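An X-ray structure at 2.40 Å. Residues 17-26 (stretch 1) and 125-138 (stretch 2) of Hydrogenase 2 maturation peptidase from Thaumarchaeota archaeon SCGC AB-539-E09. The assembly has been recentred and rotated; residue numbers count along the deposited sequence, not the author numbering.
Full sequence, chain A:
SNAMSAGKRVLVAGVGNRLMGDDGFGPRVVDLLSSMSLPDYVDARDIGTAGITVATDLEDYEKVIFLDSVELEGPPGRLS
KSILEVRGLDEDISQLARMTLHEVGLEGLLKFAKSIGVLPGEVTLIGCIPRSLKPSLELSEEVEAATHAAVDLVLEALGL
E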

# COMPACT_ATOMS: atom_id res chain seq x y z
N ASN A 17 -39.02 16.89 -20.28
CA ASN A 17 -40.41 16.46 -20.18
C ASN A 17 -41.24 17.14 -21.27
O ASN A 17 -41.51 18.34 -21.18
CB ASN A 17 -40.95 16.80 -18.80
CG ASN A 17 -42.30 16.16 -18.52
OD1 ASN A 17 -43.04 15.76 -19.42
ND2 ASN A 17 -42.63 16.06 -17.24
N ARG A 18 -41.69 16.35 -22.26
CA ARG A 18 -42.53 16.85 -23.36
C ARG A 18 -43.82 17.51 -22.90
O ARG A 18 -44.40 18.28 -23.67
CB ARG A 18 -42.94 15.72 -24.30
CG ARG A 18 -41.88 15.31 -25.28
CD ARG A 18 -42.32 14.11 -26.06
NE ARG A 18 -41.20 13.48 -26.77
CZ ARG A 18 -40.83 13.81 -28.01
NH1 ARG A 18 -41.48 14.77 -28.67
NH2 ARG A 18 -39.84 13.17 -28.61
N LEU A 19 -44.30 17.20 -21.70
CA LEU A 19 -45.54 17.75 -21.18
C LEU A 19 -45.34 19.09 -20.48
O LEU A 19 -46.32 19.68 -19.98
CB LEU A 19 -46.17 16.78 -20.19
CG LEU A 19 -46.24 15.34 -20.67
CD1 LEU A 19 -46.87 14.49 -19.58
CD2 LEU A 19 -47.07 15.26 -21.94
N MSE A 20 -44.10 19.57 -20.40
CA MSE A 20 -43.81 20.80 -19.69
C MSE A 20 -43.27 21.85 -20.64
O MSE A 20 -42.22 22.44 -20.40
CB MSE A 20 -42.80 20.54 -18.56
CG MSE A 20 -43.32 19.55 -17.56
SE MSE A 20 -44.75 20.28 -16.42
CE MSE A 20 -44.79 18.83 -15.08
N GLY A 21 -43.99 22.06 -21.73
CA GLY A 21 -43.70 23.21 -22.56
C GLY A 21 -42.31 23.14 -23.15
O GLY A 21 -41.95 22.17 -23.82
N ASP A 22 -41.52 24.17 -22.90
CA ASP A 22 -40.21 24.24 -23.52
C ASP A 22 -39.20 23.27 -22.90
O ASP A 22 -38.08 23.15 -23.43
CB ASP A 22 -39.68 25.68 -23.47
CG ASP A 22 -40.48 26.63 -24.36
OD1 ASP A 22 -40.44 27.84 -24.08
OD2 ASP A 22 -41.16 26.16 -25.32
N ASP A 23 -39.55 22.55 -21.83
CA ASP A 23 -38.67 21.45 -21.41
C ASP A 23 -38.64 20.33 -22.42
O ASP A 23 -37.80 19.43 -22.30
CB ASP A 23 -39.10 20.88 -20.06
CG ASP A 23 -37.97 20.16 -19.35
OD1 ASP A 23 -36.84 20.71 -19.37
OD2 ASP A 23 -38.20 19.08 -18.74
N GLY A 24 -39.56 20.33 -23.39
CA GLY A 24 -39.48 19.38 -24.48
C GLY A 24 -38.51 19.75 -25.58
O GLY A 24 -38.51 19.09 -26.62
N PHE A 25 -37.68 20.78 -25.40
CA PHE A 25 -36.67 21.12 -26.41
C PHE A 25 -35.84 19.90 -26.85
O PHE A 25 -35.74 19.60 -28.05
CB PHE A 25 -35.75 22.22 -25.87
CG PHE A 25 -34.45 22.37 -26.62
CD1 PHE A 25 -33.24 21.86 -26.09
CD2 PHE A 25 -34.41 23.04 -27.84
CE1 PHE A 25 -32.03 22.02 -26.79
CE2 PHE A 25 -33.20 23.20 -28.54
CZ PHE A 25 -32.02 22.71 -28.03
N GLY A 26 -35.23 19.19 -25.90
CA GLY A 26 -34.33 18.10 -26.24
C GLY A 26 -35.00 16.98 -27.03
O GLY A 26 -34.53 16.61 -28.11
N LEU A 125 -22.76 19.25 -24.44
CA LEU A 125 -24.07 19.56 -23.89
C LEU A 125 -24.56 20.82 -24.57
O LEU A 125 -23.83 21.81 -24.67
CB LEU A 125 -24.06 19.75 -22.37
CG LEU A 125 -23.72 18.55 -21.51
CD1 LEU A 125 -22.23 18.62 -21.08
CD2 LEU A 125 -24.61 18.52 -20.32
N ILE A 126 -25.78 20.75 -25.11
CA ILE A 126 -26.43 21.86 -25.77
C ILE A 126 -27.69 22.16 -24.98
O ILE A 126 -28.64 21.36 -24.96
CB ILE A 126 -26.75 21.52 -27.23
CG1 ILE A 126 -25.44 21.38 -28.03
CG2 ILE A 126 -27.67 22.57 -27.83
CD1 ILE A 126 -25.62 20.68 -29.38
N GLY A 127 -27.70 23.31 -24.31
CA GLY A 127 -28.84 23.74 -23.53
C GLY A 127 -29.57 24.85 -24.27
O GLY A 127 -28.95 25.62 -25.01
N CYS A 128 -30.88 24.93 -24.05
CA CYS A 128 -31.75 25.94 -24.63
C CYS A 128 -32.47 26.71 -23.53
O CYS A 128 -33.08 26.11 -22.64
CB CYS A 128 -32.78 25.30 -25.55
SG CYS A 128 -33.93 26.50 -26.22
N ILE A 129 -32.39 28.04 -23.56
CA ILE A 129 -33.12 28.83 -22.58
C ILE A 129 -34.60 28.77 -22.93
O ILE A 129 -34.97 29.13 -24.05
CB ILE A 129 -32.65 30.28 -22.54
CG1 ILE A 129 -31.16 30.33 -22.19
CG2 ILE A 129 -33.52 31.10 -21.54
CD1 ILE A 129 -30.60 31.74 -22.13
N PRO A 130 -35.47 28.33 -22.03
CA PRO A 130 -36.90 28.23 -22.35
C PRO A 130 -37.58 29.58 -22.30
O PRO A 130 -37.06 30.56 -21.77
CB PRO A 130 -37.44 27.33 -21.25
CG PRO A 130 -36.64 27.78 -20.04
CD PRO A 130 -35.22 27.96 -20.62
N ARG A 131 -38.77 29.60 -22.89
CA ARG A 131 -39.68 30.69 -22.59
C ARG A 131 -40.56 30.33 -21.42
O ARG A 131 -40.69 31.09 -20.46
CB ARG A 131 -40.56 31.02 -23.79
CG ARG A 131 -41.60 32.09 -23.42
CD ARG A 131 -42.75 32.21 -24.44
NE ARG A 131 -43.70 33.21 -23.98
CZ ARG A 131 -44.87 33.48 -24.55
NH1 ARG A 131 -45.26 32.83 -25.63
NH2 ARG A 131 -45.67 34.42 -24.04
N SER A 132 -41.16 29.15 -21.49
CA SER A 132 -42.09 28.74 -20.46
C SER A 132 -41.99 27.23 -20.25
O SER A 132 -41.91 26.45 -21.21
CB SER A 132 -43.52 29.14 -20.85
OG SER A 132 -44.44 28.36 -20.14
N LEU A 133 -42.00 26.85 -18.97
CA LEU A 133 -42.01 25.46 -18.53
C LEU A 133 -43.37 25.07 -17.95
O LEU A 133 -43.50 23.99 -17.36
CB LEU A 133 -40.92 25.23 -17.48
CG LEU A 133 -39.51 25.61 -17.98
CD1 LEU A 133 -38.47 25.79 -16.82
CD2 LEU A 133 -39.01 24.61 -19.04
N LYS A 134 -44.35 25.95 -18.07
CA LYS A 134 -45.69 25.61 -17.65
C LYS A 134 -46.18 24.38 -18.42
O LYS A 134 -45.72 24.12 -19.54
CB LYS A 134 -46.63 26.80 -17.87
CG LYS A 134 -46.46 27.93 -16.83
CD LYS A 134 -47.48 29.05 -17.05
CE LYS A 134 -47.26 29.79 -18.40
NZ LYS A 134 -45.93 30.49 -18.55
N PRO A 135 -47.04 23.58 -17.81
CA PRO A 135 -47.59 22.41 -18.52
C PRO A 135 -48.18 22.78 -19.88
O PRO A 135 -48.95 23.73 -20.01
CB PRO A 135 -48.66 21.89 -17.56
CG PRO A 135 -48.08 22.26 -16.17
CD PRO A 135 -47.44 23.61 -16.39
N SER A 136 -47.82 21.98 -20.89
CA SER A 136 -48.08 22.25 -22.29
C SER A 136 -47.46 21.15 -23.14
O SER A 136 -46.34 20.70 -22.86
CB SER A 136 -47.51 23.61 -22.72
OG SER A 136 -47.77 23.86 -24.09
N LEU A 137 -48.18 20.72 -24.17
CA LEU A 137 -47.69 19.82 -25.21
C LEU A 137 -46.85 20.54 -26.25
O LEU A 137 -46.25 19.88 -27.10
CB LEU A 137 -48.86 19.12 -25.91
CG LEU A 137 -49.78 18.39 -24.93
CD1 LEU A 137 -51.07 17.94 -25.58
CD2 LEU A 137 -49.04 17.22 -24.32
N GLU A 138 -46.80 21.87 -26.20
CA GLU A 138 -46.24 22.65 -27.30
C GLU A 138 -45.01 23.43 -26.86
O GLU A 138 -44.83 23.75 -25.69
CB GLU A 138 -47.27 23.64 -27.85
CG GLU A 138 -48.58 23.02 -28.36
CD GLU A 138 -48.41 22.12 -29.59
OE1 GLU A 138 -47.31 22.10 -30.19
OE2 GLU A 138 -49.39 21.43 -29.95
O HOH W 1 -45.73 17.22 -26.23
O HOH W 2 -35.81 25.14 -23.41

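Stretch 2 opens with the end of a strand, 125-128, and continues as a loop along stretch 1. I126 meets the edge of the F25 ring, with I126 O 3.9 Å from F25 CE1. C128 points toward stretch 1 and covers one face of that ring. Its CB lies 3.3 Å from the F25 ring centroid, almost on the ring normal, so the contact is a CH-pi interaction. C128 SG sits over the same face. Water 2 donates to both C128 O and D22 O, linking the two backbones.

P130 CB packs 3.6 Å from D22 CB. The D22 carboxylate then accepts two backbone amides through one oxygen: R131 N to D22 OD1 is 2.7 Å, and S132 N to D22 OD1 is 3.0 Å. D22 N donates a hydrogen bond to S132 O at 2.9 Å. D22 thus holds S132 with both side chain and backbone.

L133 curls its end back, placing L133 CD2 3.5 Å from D23 N. A CB on G21 would clash with S132 O and K134 O. P135 CG makes an apolar contact with SE of selenomethionine M20 at 3.9 Å.

S136 forms a single beta bridge with M20. S136 N donates to L19 O, and G21 N donates to S136 O, each at 2.9 Å. L137 CD2 meets L19 CD2 at 3.7 Å, and water 1 joins L137 O to R18 O.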